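Local structure of 2-nitrobenzoate nitroreductase (Pseudomonas fluorescens, 4Z85) at the interface of chains A and B. The protein reduces the 2-nitro group of 2-nitrobenzoate as an FMN-dependent nitroreductase of the flavoredoxin family. Sequence-based numbering; all coordinates share one arbitrary frame. Chains: chain A/B, 2-nitrobenzoate nitroreductase.

Contact 1: the interface of chains A and B. Residues chain A 125, 140, 163-165; chain B 2-4.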
ATOM      1  N   THR A 125      14.466  -1.341 -20.902  1.00 38.59           N
ATOM      2  CA  THR A 125      15.246  -0.321 -21.605  1.00 37.58           C
ATOM      3  C   THR A 125      16.435   0.198 -20.796  1.00 41.17           C
ATOM      4  O   THR A 125      17.552   0.302 -21.313  1.00 41.11           O
ATOM      5  CB  THR A 125      14.348   0.870 -21.994  1.00 36.87           C
ATOM      6  OG1 THR A 125      13.352   0.426 -22.922  1.00 38.24           O
ATOM      7  CG2 THR A 125      15.159   1.978 -22.634  1.00 45.05           C
ATOM      8  N   GLU A 140      10.781   0.008 -14.165  1.00 23.74           N
ATOM      9  CA  GLU A 140      12.187  -0.357 -14.215  1.00 24.50           C
ATOM     10  C   GLU A 140      12.884   0.342 -13.052  1.00 19.90           C
ATOM     11  O   GLU A 140      12.895   1.590 -12.975  1.00 22.78           O
ATOM     12  CB  GLU A 140      12.807   0.044 -15.568  1.00 24.89           C
ATOM     13  CG  GLU A 140      12.060  -0.569 -16.764  1.00 26.84           C
ATOM     14  CD  GLU A 140      12.713  -0.261 -18.108  1.00 34.66           C
ATOM     15  OE1 GLU A 140      13.700   0.506 -18.131  1.00 34.17           O
ATOM     16  OE2 GLU A 140      12.229  -0.791 -19.135  1.00 33.17           O
ATOM     17  N   MET A 163       9.396   3.866 -16.644  1.00 24.14           N
ATOM     18  CA  MET A 163       8.158   3.086 -16.656  1.00 24.88           C
ATOM     19  C   MET A 163       7.771   2.589 -18.048  1.00 28.39           C
ATOM     20  O   MET A 163       7.899   3.315 -19.035  1.00 29.39           O
ATOM     21  CB  MET A 163       7.006   3.912 -16.091  1.00 24.77           C
ATOM     22  CG  MET A 163       7.177   4.379 -14.646  1.00 25.26           C
ATOM     23  SD  MET A 163       5.656   5.158 -14.058  1.00 23.75           S
ATOM     24  CE  MET A 163       6.146   5.772 -12.433  1.00 21.80           C
ATOM     25  N   TYR A 164       7.296   1.349 -18.107  1.00 24.28           N
ATOM     26  CA  TYR A 164       6.640   0.796 -19.289  1.00 26.17           C
ATOM     27  C   TYR A 164       5.122   0.820 -19.119  1.00 28.42           C
ATOM     28  O   TYR A 164       4.609   0.418 -18.078  1.00 26.14           O
ATOM     29  CB  TYR A 164       7.090  -0.637 -19.546  1.00 27.04           C
ATOM     30  CG  TYR A 164       6.119  -1.402 -20.414  1.00 31.69           C
ATOM     31  CD1 TYR A 164       6.114  -1.235 -21.795  1.00 34.48           C
ATOM     32  CD2 TYR A 164       5.189  -2.273 -19.856  1.00 29.62           C
ATOM     33  CE1 TYR A 164       5.225  -1.919 -22.592  1.00 29.52           C
ATOM     34  CE2 TYR A 164       4.289  -2.960 -20.650  1.00 29.51           C
ATOM     35  CZ  TYR A 164       4.315  -2.779 -22.017  1.00 31.74           C
ATOM     36  OH  TYR A 164       3.430  -3.464 -22.810  1.00 30.90           O
ATOM     37  N   PHE A 165       4.410   1.273 -20.148  1.00 27.45           N
ATOM     38  CA  PHE A 165       2.945   1.190 -20.183  1.00 28.13           C
ATOM     39  C   PHE A 165       2.482   0.508 -21.470  1.00 32.78           C
ATOM     40  O   PHE A 165       3.028   0.796 -22.535  1.00 31.65           O
ATOM     41  CB  PHE A 165       2.291   2.571 -20.139  1.00 29.12           C
ATOM     42  CG  PHE A 165       2.760   3.455 -19.029  1.00 29.45           C
ATOM     43  CD1 PHE A 165       3.915   4.207 -19.168  1.00 29.71           C
ATOM     44  CD2 PHE A 165       2.012   3.586 -17.866  1.00 30.20           C
ATOM     45  CE1 PHE A 165       4.339   5.043 -18.151  1.00 32.86           C
ATOM     46  CE2 PHE A 165       2.433   4.426 -16.849  1.00 29.66           C
ATOM     47  CZ  PHE A 165       3.591   5.153 -16.991  1.00 29.25           C
TER
ATOM     48  N   THR B   2       4.907   1.491 -24.535  1.00 35.60           N
ATOM     49  CA  THR B   2       5.447   2.835 -24.347  1.00 35.18           C
ATOM     50  C   THR B   2       6.387   2.881 -23.143  1.00 36.85           C
ATOM     51  O   THR B   2       6.059   2.360 -22.076  1.00 34.59           O
ATOM     52  CB  THR B   2       4.315   3.869 -24.162  1.00 39.49           C
ATOM     53  OG1 THR B   2       3.451   3.838 -25.303  1.00 42.15           O
ATOM     54  CG2 THR B   2       4.873   5.277 -23.990  1.00 36.22           C
ATOM     55  N   HIS B   3       7.559   3.485 -23.329  1.00 35.93           N
ATOM     56  CA  HIS B   3       8.518   3.682 -22.241  1.00 35.29           C
ATOM     57  C   HIS B   3       8.679   5.162 -21.910  1.00 37.62           C
ATOM     58  O   HIS B   3       8.788   5.999 -22.806  1.00 37.53           O
ATOM     59  CB  HIS B   3       9.890   3.103 -22.598  1.00 35.17           C
ATOM     60  CG  HIS B   3      10.012   1.628 -22.383  1.00 36.70           C
ATOM     61  ND1 HIS B   3       9.503   0.701 -23.266  1.00 39.30           N
ATOM     62  CD2 HIS B   3      10.592   0.918 -21.387  1.00 37.95           C
ATOM     63  CE1 HIS B   3       9.769  -0.516 -22.829  1.00 35.80           C
ATOM     64  NE2 HIS B   3      10.426  -0.413 -21.685  1.00 41.67           N
ATOM     65  N   ILE B   4       8.700   5.482 -20.620  1.00 33.79           N
ATOM     66  CA  ILE B   4       8.954   6.848 -20.179  1.00 30.80           C
ATOM     67  C   ILE B   4      10.022   6.872 -19.096  1.00 34.91           C
ATOM     68  O   ILE B   4       9.853   6.247 -18.050  1.00 27.89           O
ATOM     69  CB  ILE B   4       7.690   7.517 -19.628  1.00 31.46           C
ATOM     70  CG1 ILE B   4       6.607   7.617 -20.710  1.00 33.37           C
ATOM     71  CG2 ILE B   4       8.029   8.878 -19.058  1.00 29.34           C
ATOM     72  CD1 ILE B   4       5.362   8.333 -20.248  1.00 37.53           C
TER

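Contact 2: the interface of chains A and B. Residues chain A 2, 4, 9, 13, 17; chain B 165, 170, 172, 175-176.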
ATOM      1  N   THR A   2     -15.418  -3.765  19.400  1.00 35.60           N
ATOM      2  CA  THR A   2     -14.524  -4.798  19.913  1.00 35.18           C
ATOM      3  C   THR A   2     -13.070  -4.326  19.879  1.00 36.85           C
ATOM      4  O   THR A   2     -12.617  -3.778  18.872  1.00 34.59           O
ATOM      5  CB  THR A   2     -14.664  -6.107  19.106  1.00 39.49           C
ATOM      6  OG1 THR A   2     -16.022  -6.557  19.162  1.00 42.15           O
ATOM      7  CG2 THR A   2     -13.749  -7.197  19.654  1.00 36.22           C
ATOM      8  N   ILE A   4      -8.992  -5.545  20.478  1.00 33.79           N
ATOM      9  CA  ILE A   4      -8.055  -6.653  20.618  1.00 30.80           C
ATOM     10  C   ILE A   4      -6.630  -6.138  20.753  1.00 34.91           C
ATOM     11  O   ILE A   4      -6.139  -5.444  19.864  1.00 27.89           O
ATOM     12  CB  ILE A   4      -8.114  -7.609  19.420  1.00 31.46           C
ATOM     13  CG1 ILE A   4      -9.505  -8.243  19.294  1.00 33.37           C
ATOM     14  CG2 ILE A   4      -7.035  -8.663  19.544  1.00 29.34           C
ATOM     15  CD1 ILE A   4      -9.605  -9.251  18.175  1.00 37.53           C
ATOM     16  N   LEU A   9      -1.237 -12.074  21.215  1.00 29.12           N
ATOM     17  CA  LEU A   9      -1.348 -12.886  20.002  1.00 28.02           C
ATOM     18  C   LEU A   9      -0.071 -13.566  19.522  1.00 26.91           C
ATOM     19  O   LEU A   9       1.040 -13.114  19.801  1.00 30.09           O
ATOM     20  CB  LEU A   9      -1.883 -12.005  18.865  1.00 27.18           C
ATOM     21  CG  LEU A   9      -3.109 -11.168  19.227  1.00 27.99           C
ATOM     22  CD1 LEU A   9      -3.545 -10.316  18.030  1.00 28.23           C
ATOM     23  CD2 LEU A   9      -4.255 -12.053  19.697  1.00 30.69           C
ATOM     24  N   GLN A  13      -1.577 -14.950  14.285  1.00 25.93           N
ATOM     25  CA  GLN A  13      -2.786 -14.205  14.600  1.00 24.38           C
ATOM     26  C   GLN A  13      -2.615 -12.730  14.218  1.00 26.05           C
ATOM     27  O   GLN A  13      -3.520 -12.109  13.634  1.00 24.54           O
ATOM     28  CB  GLN A  13      -3.136 -14.357  16.080  1.00 28.36           C
ATOM     29  CG  GLN A  13      -3.574 -15.785  16.431  1.00 26.90           C
ATOM     30  CD  GLN A  13      -3.765 -16.002  17.927  1.00 29.85           C
ATOM     31  OE1 GLN A  13      -3.158 -15.324  18.758  1.00 27.18           O
ATOM     32  NE2 GLN A  13      -4.628 -16.955  18.272  1.00 39.83           N
ATOM     33  N   LEU A  17      -4.769 -10.575  11.450  1.00 19.98           N
ATOM     34  CA  LEU A  17      -5.510  -9.360  11.791  1.00 21.12           C
ATOM     35  C   LEU A  17      -4.998  -8.134  10.993  1.00 19.50           C
ATOM     36  O   LEU A  17      -5.794  -7.290  10.515  1.00 21.60           O
ATOM     37  CB  LEU A  17      -5.440  -9.082  13.287  1.00 23.29           C
ATOM     38  CG  LEU A  17      -6.222 -10.078  14.158  1.00 24.34           C
ATOM     39  CD1 LEU A  17      -6.091  -9.699  15.626  1.00 26.93           C
ATOM     40  CD2 LEU A  17      -7.687 -10.117  13.745  1.00 29.97           C
TER
ATOM     41  N   PHE B 165     -12.434  -3.008  16.228  1.00 27.45           N
ATOM     42  CA  PHE B 165     -13.303  -3.430  15.123  1.00 28.13           C
ATOM     43  C   PHE B 165     -14.768  -3.165  15.468  1.00 32.78           C
ATOM     44  O   PHE B 165     -15.177  -3.423  16.600  1.00 31.65           O
ATOM     45  CB  PHE B 165     -13.169  -4.923  14.825  1.00 29.12           C
ATOM     46  CG  PHE B 165     -11.767  -5.402  14.630  1.00 29.45           C
ATOM     47  CD1 PHE B 165     -10.977  -5.735  15.718  1.00 29.71           C
ATOM     48  CD2 PHE B 165     -11.254  -5.585  13.351  1.00 30.20           C
ATOM     49  CE1 PHE B 165      -9.687  -6.200  15.538  1.00 32.86           C
ATOM     50  CE2 PHE B 165      -9.964  -6.055  13.170  1.00 29.66           C
ATOM     51  CZ  PHE B 165      -9.184  -6.363  14.259  1.00 29.25           C
ATOM     52  N   ILE B 170     -15.596  -8.539  12.924  1.00 31.09           N
ATOM     53  CA  ILE B 170     -14.574  -9.369  13.548  1.00 30.90           C
ATOM     54  C   ILE B 170     -15.165 -10.659  14.101  1.00 35.67           C
ATOM     55  O   ILE B 170     -16.206 -10.650  14.759  1.00 36.53           O
ATOM     56  CB  ILE B 170     -13.837  -8.589  14.680  1.00 36.32           C
ATOM     57  CG1 ILE B 170     -12.778  -9.459  15.364  1.00 35.80           C
ATOM     58  CG2 ILE B 170     -14.822  -8.016  15.699  1.00 33.70           C
ATOM     59  CD1 ILE B 170     -11.567  -9.782  14.493  1.00 36.47           C
ATOM     60  N   GLU B 172     -14.369 -12.733  16.758  1.00 48.43           N
ATOM     61  CA  GLU B 172     -13.533 -12.650  17.953  1.00 50.71           C
ATOM     62  C   GLU B 172     -13.055 -14.021  18.429  1.00 54.75           C
ATOM     63  O   GLU B 172     -11.934 -14.157  18.925  1.00 55.64           O
ATOM     64  CB  GLU B 172     -14.290 -11.936  19.074  1.00 54.51           C
ATOM     65  CG  GLU B 172     -13.466 -11.716  20.332  1.00 62.12           C
ATOM     66  CD  GLU B 172     -14.244 -11.009  21.424  1.00 66.36           C
ATOM     67  OE1 GLU B 172     -15.286 -11.550  21.858  1.00 76.14           O
ATOM     68  OE2 GLU B 172     -13.812  -9.917  21.852  1.00 64.43           O
ATOM     69  N   LEU B 175     -10.418 -14.977  15.888  1.00 45.78           N
ATOM     70  CA  LEU B 175      -9.426 -13.916  15.679  1.00 43.88           C
ATOM     71  C   LEU B 175      -9.198 -13.681  14.193  1.00 39.04           C
ATOM     72  O   LEU B 175      -8.061 -13.641  13.724  1.00 39.36           O
ATOM     73  CB  LEU B 175      -8.106 -14.252  16.374  1.00 43.28           C
ATOM     74  CG  LEU B 175      -8.177 -14.150  17.894  1.00 43.98           C
ATOM     75  CD1 LEU B 175      -6.829 -14.461  18.520  1.00 45.96           C
ATOM     76  CD2 LEU B 175      -8.649 -12.766  18.287  1.00 45.17           C
ATOM     77  N   ARG B 176     -10.294 -13.549  13.454  1.00 37.39           N
ATOM     78  CA  ARG B 176     -10.234 -13.282  12.025  1.00 36.10           C
ATOM     79  C   ARG B 176     -11.133 -12.119  11.675  1.00 34.96           C
ATOM     80  O   ARG B 176     -12.263 -12.033  12.153  1.00 35.57           O
ATOM     81  CB  ARG B 176     -10.652 -14.508  11.209  1.00 39.30           C
ATOM     82  CG  ARG B 176      -9.709 -15.672  11.318  1.00 40.34           C
ATOM     83  CD  ARG B 176      -8.322 -15.252  10.931  1.00 38.78           C
ATOM     84  NE  ARG B 176      -7.341 -16.266  11.283  1.00 43.97           N
ATOM     85  CZ  ARG B 176      -7.040 -17.304  10.515  1.00 44.80           C
ATOM     86  NH1 ARG B 176      -7.655 -17.469   9.346  1.00 44.82           N
ATOM     87  NH2 ARG B 176      -6.128 -18.179  10.921  1.00 45.57           N
TER

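Contact 3: the interface of chains A and B. Residues chain A 50-54, 56; chain B 18, 149, 153.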
ATOM      1  N   MET A  50       6.705   5.735  -1.811  1.00 14.31           N
ATOM      2  CA  MET A  50       7.055   6.561  -0.678  1.00 18.50           C
ATOM      3  C   MET A  50       7.198   8.019  -1.070  1.00 20.02           C
ATOM      4  O   MET A  50       6.860   8.905  -0.281  1.00 21.40           O
ATOM      5  CB  MET A  50       8.340   6.056  -0.034  1.00 18.95           C
ATOM      6  CG  MET A  50       8.157   4.734   0.718  1.00 20.80           C
ATOM      7  SD  MET A  50       7.331   4.921   2.325  1.00 20.66           S
ATOM      8  CE  MET A  50       5.679   4.321   2.024  1.00 19.90           C
ATOM      9  N   GLY A  51       7.678   8.271  -2.285  1.00 19.32           N
ATOM     10  CA  GLY A  51       7.825   9.674  -2.673  1.00 20.45           C
ATOM     11  C   GLY A  51       8.164   9.841  -4.135  1.00 19.56           C
ATOM     12  O   GLY A  51       8.400   8.854  -4.830  1.00 19.10           O
ATOM     13  N   GLU A  52       8.210  11.091  -4.604  1.00 21.21           N
ATOM     14  CA  GLU A  52       8.489  11.332  -6.027  1.00 21.62           C
ATOM     15  C   GLU A  52       9.857  11.974  -6.299  1.00 21.35           C
ATOM     16  O   GLU A  52      10.297  11.995  -7.447  1.00 24.41           O
ATOM     17  CB  GLU A  52       7.393  12.203  -6.655  1.00 26.28           C
ATOM     18  CG  GLU A  52       7.319  13.621  -6.121  1.00 30.51           C
ATOM     19  CD  GLU A  52       6.119  13.835  -5.214  1.00 40.56           C
ATOM     20  OE1 GLU A  52       5.519  12.832  -4.763  1.00 39.94           O
ATOM     21  OE2 GLU A  52       5.770  15.013  -4.964  1.00 51.07           O
ATOM     22  N   ASP A  53      10.525  12.457  -5.255  1.00 20.51           N
ATOM     23  CA  ASP A  53      11.812  13.159  -5.410  1.00 26.57           C
ATOM     24  C   ASP A  53      12.808  12.801  -4.299  1.00 23.85           C
ATOM     25  O   ASP A  53      12.869  13.479  -3.282  1.00 26.69           O
ATOM     26  CB  ASP A  53      11.574  14.675  -5.432  1.00 27.05           C
ATOM     27  CG  ASP A  53      12.861  15.473  -5.568  1.00 32.55           C
ATOM     28  OD1 ASP A  53      13.845  14.918  -6.088  1.00 28.64           O
ATOM     29  OD2 ASP A  53      12.877  16.655  -5.161  1.00 31.04           O
ATOM     30  N   PRO A  54      13.586  11.730  -4.495  1.00 24.14           N
ATOM     31  CA  PRO A  54      13.595  10.840  -5.658  1.00 20.70           C
ATOM     32  C   PRO A  54      12.386   9.893  -5.673  1.00 23.55           C
ATOM     33  O   PRO A  54      11.788   9.704  -4.611  1.00 22.34           O
ATOM     34  CB  PRO A  54      14.896  10.061  -5.479  1.00 23.14           C
ATOM     35  CG  PRO A  54      15.099  10.019  -4.034  1.00 26.68           C
ATOM     36  CD  PRO A  54      14.597  11.332  -3.497  1.00 27.55           C
ATOM     37  N   LEU A  56      10.701   6.979  -5.052  1.00 20.76           N
ATOM     38  CA  LEU A  56      11.044   5.800  -4.265  1.00 16.96           C
ATOM     39  C   LEU A  56       9.785   5.058  -3.841  1.00 16.78           C
ATOM     40  O   LEU A  56       8.725   5.679  -3.640  1.00 17.19           O
ATOM     41  CB  LEU A  56      11.816   6.167  -3.003  1.00 19.21           C
ATOM     42  CG  LEU A  56      13.170   6.873  -3.144  1.00 21.71           C
ATOM     43  CD1 LEU A  56      13.857   6.914  -1.777  1.00 22.59           C
ATOM     44  CD2 LEU A  56      14.043   6.179  -4.159  1.00 25.10           C
TER
ATOM     45  N   ILE B  18       3.478   8.026 -10.937  1.00 19.72           N
ATOM     46  CA  ILE B  18       3.561   7.118  -9.789  1.00 18.18           C
ATOM     47  C   ILE B  18       2.175   6.843  -9.200  1.00 18.17           C
ATOM     48  O   ILE B  18       1.758   5.678  -9.106  1.00 18.70           O
ATOM     49  CB  ILE B  18       4.466   7.672  -8.676  1.00 19.82           C
ATOM     50  CG1 ILE B  18       5.908   7.803  -9.165  1.00 20.87           C
ATOM     51  CG2 ILE B  18       4.390   6.750  -7.435  1.00 20.52           C
ATOM     52  CD1 ILE B  18       6.786   8.625  -8.233  1.00 18.89           C
ATOM     53  N   PHE B 149      12.785  11.485   4.956  1.00 26.06           N
ATOM     54  CA  PHE B 149      12.954  11.231   3.538  1.00 28.06           C
ATOM     55  C   PHE B 149      13.783  12.384   2.973  1.00 29.99           C
ATOM     56  O   PHE B 149      14.845  12.197   2.379  1.00 31.64           O
ATOM     57  CB  PHE B 149      11.560  11.140   2.892  1.00 29.13           C
ATOM     58  CG  PHE B 149      11.545  10.677   1.473  1.00 32.83           C
ATOM     59  CD1 PHE B 149      11.653  11.591   0.434  1.00 33.36           C
ATOM     60  CD2 PHE B 149      11.344   9.340   1.166  1.00 29.40           C
ATOM     61  CE1 PHE B 149      11.605  11.175  -0.883  1.00 29.94           C
ATOM     62  CE2 PHE B 149      11.290   8.916  -0.150  1.00 27.92           C
ATOM     63  CZ  PHE B 149      11.431   9.837  -1.182  1.00 30.01           C
ATOM     64  N   ARG B 153       9.629  15.785   3.664  1.00 34.51           N
ATOM     65  CA  ARG B 153       8.880  14.523   3.696  1.00 29.17           C
ATOM     66  C   ARG B 153       9.503  13.546   4.681  1.00 24.79           C
ATOM     67  O   ARG B 153      10.719  13.472   4.779  1.00 25.97           O
ATOM     68  CB  ARG B 153       8.852  13.906   2.306  1.00 29.58           C
ATOM     69  CG  ARG B 153       7.853  12.782   2.111  1.00 29.17           C
ATOM     70  CD  ARG B 153       7.630  12.619   0.621  1.00 30.11           C
ATOM     71  NE  ARG B 153       6.661  11.591   0.286  1.00 31.33           N
ATOM     72  CZ  ARG B 153       5.348  11.723   0.423  1.00 28.94           C
ATOM     73  NH1 ARG B 153       4.826  12.847   0.907  1.00 36.34           N
ATOM     74  NH2 ARG B 153       4.553  10.725   0.078  1.00 29.18           N
TER

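Contact 1: the interface of chains A and B
The imidazole of B:His3 stands between A:Thr125 and A:Tyr164, one neighbour on each face, while a carboxylate oxygen of A:Glu140 meets its edge. The setting is an intersubunit antiparallel beta-sheet of this flavin reductase-like, flavoredoxin-family enzyme: the N-terminal strand 3-5 of chain B pairs with the end of strand 153-165 of chain A. Hydroxyl OG1 of A:Thr125 lies 3.2 Å above the ring plane, displaced toward the rim, and the two side chains run past each other in opposite directions. On the other face CB of A:Tyr164 sits off-centre, 4.0 Å from B:His3 NE2. At the edge, in the ring plane, A:Glu140 OE2 is 3.1 Å from B:His3 NE2, a weak hydrogen bond bent to 121° at the hydrogen; carboxylate and imidazole planes are turned 62° apart. The extended A:Glu140 chain is steadied from its own subunit, since the backbone N of A:Thr125 donates to the same OE2 at 2.9 Å, on the syn side but well out of the carboxylate plane. The nearby carboxylate might favour a protonated imidazole, though the structure alone does not show this. Underneath, A:Met163 and B:Ile4 exchange N-to-O hydrogen bonds, each 2.8 Å, and A:Phe165 N donates to B:Thr2 O over the same distance. Beyond the strand pairing, CD1 of B:Ile4 reaches CE1 at the rim of the A:Phe165 ring, 4.0 Å away.

Contact 2: the interface of chains A and B
The N-terminal arm and helix 11-21 of chain A clasp the segment that follows the long strand 153-165 of chain B, and B:Leu175 is the residue they enclose. Its two methyls part toward different neighbours. B:Leu175 CD1 points at the amide end of A:Gln13, 3.3 Å from A:Gln13 NE2, and also meets the methyl CD2 of A:Leu9. B:Leu175 CD2 turns instead to the tip of A:Ile4, 3.6 Å from A:Ile4 CD1. The left-handed backbone of B:Leu175 accompanies a carbonyl O that faces CD2 of A:Leu17 at 3.5 Å. A:Leu17 CD2 also approaches CZ of B:Phe165 and CD1 of B:Ile170. The latter methyl caps the phenyl face of B:Phe165 over its centre: CG1 of B:Ile170 is anti to the backbone N (chi1 179°), and the chain then bends at chi2 to bring CD1 over the ring. The branch methyl CG2 of B:Ile170 faces A:Thr2, 3.9 Å from its CB. A:Thr2 N donates to B:Phe165 O at 2.8 Å, tying the arm to the strand end. B:Glu172, poorly ordered, lies near the methyl of A:Thr2. Here the first turns of helix 11-21 and the strand 3-5 arm lie against the end of strand 153-165, strand 170-171 and the loop leading into strand 176-177, at the periphery of the partner subunit.

Contact 3: the interface of chains A and B
With CG anti to the backbone N (chi1 -171°) and its ring turned to chi2 -89°, B:Phe149 presses the far end of its phenyl ring into chain A, while B:Arg153, likewise anti (chi1 -166°) and extended from CG to NE, reaches the carbonyl of A:Met50. Both belong to the long hairpin of strands 137-150 and 153-165 in this flavoredoxin-family fold, and they meet the ends of strands 47-52 and 55-62 of the partner and the turn that joins them. The guanidinium holds A:Met50 O side-on with two nitrogens. B:Arg153 NE donates to A:Met50 O at 2.8 Å in the carbonyl plane. B:Arg153 NH2 reaches A:Met50 O at 3.0 Å from above that plane. The oxygen lies close to the guanidinium plane, and the paired bonds should restrict rotation of the arginine tip. A:Glu52 OE1 is 5.3 Å from B:Arg153 NE, too far for contact, although its opposite charge could add a mild attraction. The phenyl ring crosses the side chain of A:Leu56, with A:Leu56 CD1 3.6 Å from CE2 of B:Phe149. A:Pro54, which follows a cis peptide bond, comes tip to tip with the ring: A:Pro54 CD is 4.0 Å from B:Phe149 CE1. The carbonyl A:Pro54 O lies at the ring edge, in plane, 3.5 Å from B:Phe149 CZ. From helix 11-21 of chain B, the terminal methyl CD1 of B:Ile18 rests near A:Glu52 CA, 3.9 Å away.

Contact 1 and contact 2 are about 42 Å apart between the centres of their C-alpha atoms and draw on opposite copies of the same exchange: each N-terminal arm lies on the end of strand 153-165 in the other subunit, with Thr2, Ile4 and Phe165 common to both. Contact 3 lies about 19 Å from contact 1 and about 34 Å from contact 2, nearer the middle of the two-chain assembly, and takes in the start of strand 153-165. Strand 137-150 serves contacts 1 and 3, helix 11-21 contacts 2 and 3. Two-fold symmetry repeats each contact with chains exchanged, a reciprocal arrangement consistent with a stable dimer.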